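Local coordinates for GCN5-related N-acetyltransferase (Kribbella flavida, PDB 4MY0) that transfers the acetyl group of acetyl-coenzyme A to an amine of its substrate, possibly an aminoglycoside, at the interface of chains A and B. Sequence-based numbering; all coordinates share one arbitrary frame. Chains: chain A/B, GCN5-related N-acetyltransferase.

The interface of chains A and B. Residues chain A 248-249, 251; chain B 28-29, 124-125.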
ATOM      1  N   SER A 248       1.478   7.132  24.235  1.00 19.17           N
ATOM      2  CA  SER A 248       2.390   8.141  23.699  1.00 23.34           C
ATOM      3  C   SER A 248       3.313   7.535  22.636  1.00 26.20           C
ATOM      4  O   SER A 248       3.821   8.241  21.774  1.00 24.97           O
ATOM      5  CB  SER A 248       3.210   8.758  24.830  1.00 25.79           C
ATOM      6  OG  SER A 248       3.720   7.739  25.677  1.00 29.52           O
ATOM      7  N   ILE A 249       3.516   6.221  22.699  1.00 24.06           N
ATOM      8  CA  ILE A 249       4.390   5.530  21.754  1.00 21.82           C
ATOM      9  C   ILE A 249       3.589   4.609  20.826  1.00 25.13           C
ATOM     10  O   ILE A 249       3.780   4.624  19.618  1.00 23.45           O
ATOM     11  CB  ILE A 249       5.468   4.702  22.482  1.00 24.89           C
ATOM     12  CG1 ILE A 249       6.294   5.605  23.405  1.00 22.39           C
ATOM     13  CG2 ILE A 249       6.390   4.001  21.453  1.00 29.46           C
ATOM     14  CD1 ILE A 249       7.114   6.672  22.634  1.00 17.54           C
ATOM     15  N   ARG A 251       0.150   3.698  19.159  1.00 23.57           N
ATOM     16  CA  ARG A 251      -1.165   4.259  18.833  1.00 28.93           C
ATOM     17  C   ARG A 251      -2.291   3.236  19.036  1.00 24.75           C
ATOM     18  O   ARG A 251      -3.425   3.575  19.421  1.00 22.48           O
ATOM     19  CB  ARG A 251      -1.176   4.704  17.366  1.00 35.04           C
ATOM     20  CG  ARG A 251      -0.851   6.176  17.102  1.00 44.83           C
ATOM     21  CD  ARG A 251       0.547   6.582  17.565  1.00 51.81           C
ATOM     22  NE  ARG A 251       0.473   7.532  18.674  1.00 58.85           N
ATOM     23  CZ  ARG A 251       1.505   8.221  19.154  1.00 61.40           C
ATOM     24  NH1 ARG A 251       1.324   9.059  20.167  1.00 57.58           N
ATOM     25  NH2 ARG A 251       2.713   8.077  18.622  1.00 63.53           N
TER
ATOM     26  N   SER B  28       8.466   0.682  27.622  1.00 19.51           N
ATOM     27  CA  SER B  28       8.162   2.057  27.238  1.00 19.72           C
ATOM     28  C   SER B  28       8.356   2.301  25.735  1.00 21.88           C
ATOM     29  O   SER B  28       7.479   2.866  25.077  1.00 18.99           O
ATOM     30  CB  SER B  28       9.033   3.026  28.034  1.00 23.56           C
ATOM     31  OG  SER B  28       8.713   2.945  29.402  1.00 21.11           O
ATOM     32  N   PHE B  29       9.492   1.860  25.205  1.00 19.32           N
ATOM     33  CA  PHE B  29       9.863   2.143  23.819  1.00 20.57           C
ATOM     34  C   PHE B  29       9.883   0.919  22.934  1.00 24.00           C
ATOM     35  O   PHE B  29       9.764   1.043  21.721  1.00 29.00           O
ATOM     36  CB  PHE B  29      11.255   2.790  23.746  1.00 18.11           C
ATOM     37  CG  PHE B  29      11.322   4.158  24.373  1.00 21.94           C
ATOM     38  CD1 PHE B  29      12.513   4.637  24.893  1.00 24.56           C
ATOM     39  CD2 PHE B  29      10.195   4.964  24.433  1.00 22.78           C
ATOM     40  CE1 PHE B  29      12.582   5.910  25.470  1.00 23.34           C
ATOM     41  CE2 PHE B  29      10.257   6.245  25.009  1.00 20.88           C
ATOM     42  CZ  PHE B  29      11.452   6.708  25.522  1.00 19.56           C
ATOM     43  N   ALA B 124       7.343  12.864  23.241  1.00 22.95           N
ATOM     44  CA  ALA B 124       6.428  11.874  22.655  1.00 26.86           C
ATOM     45  C   ALA B 124       4.986  12.308  22.915  1.00 25.37           C
ATOM     46  O   ALA B 124       4.088  12.001  22.149  1.00 23.10           O
ATOM     47  CB  ALA B 124       6.681  10.502  23.235  1.00 26.22           C
ATOM     48  N   THR B 125       4.782  12.997  24.031  1.00 25.47           N
ATOM     49  CA  THR B 125       3.500  13.588  24.366  1.00 23.73           C
ATOM     50  C   THR B 125       3.800  14.966  24.926  1.00 26.10           C
ATOM     51  O   THR B 125       4.713  15.124  25.736  1.00 24.40           O
ATOM     52  CB  THR B 125       2.732  12.759  25.416  1.00 26.18           C
ATOM     53  OG1 THR B 125       1.711  13.572  26.009  1.00 23.51           O
ATOM     54  CG2 THR B 125       3.676  12.253  26.525  1.00 23.65           C
TER
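B:Phe29 turns the CD2–CE2 side of its ring to A:Ile249, whose CD1 methyl stands 4.0 Å from B:Phe29 CD2. The methyl lies beyond the ring rim, somewhat off the plane; on the other face sits B:Ser28 CB, 4.2 Å above the plane and shifted to the rim. The second flat group, the guanidinium of the poorly ordered A:Arg251, has the carbonyl carbon of A:Ile249 over one face near its rim. In A:Ile249, CG1 is beside the backbone N (chi1 -57°) and carries CD1 into the corner formed by the B:Phe29 ring and the methyl CB of B:Ala124, which is 3.9 Å from CD1. Behind this tip, CG1 packs on the carbonyl O of B:Ser28 at 3.4 Å. An alanine at A:Ile249 would probably leave a gap beside B:Phe29 and B:Ala124 and thin the apolar cover over the B:Ser28 carbonyl, since CB alone would remain near it. Farther along, A:Ser248 CB meets the B:Thr125 methyl CG2 at 3.9 Å. No polar bond crosses this patch, which hides 155 Å² in all. A:Ser248 closes the 3-10 helix 245-248, and A:Ile249 lies in the loop before strand 252-256. On chain B, one loop follows helix 18-26; the other joins strand 118-121 to helix 126-131 and contains the acetyl-CoA-binding B:Ala124. A:Ser248 and A:Ile249 also border acetyl-CoA, suggesting contact beside a neighbour's cofactor site in this six-copy assembly, though the structure alone does not prove it biological.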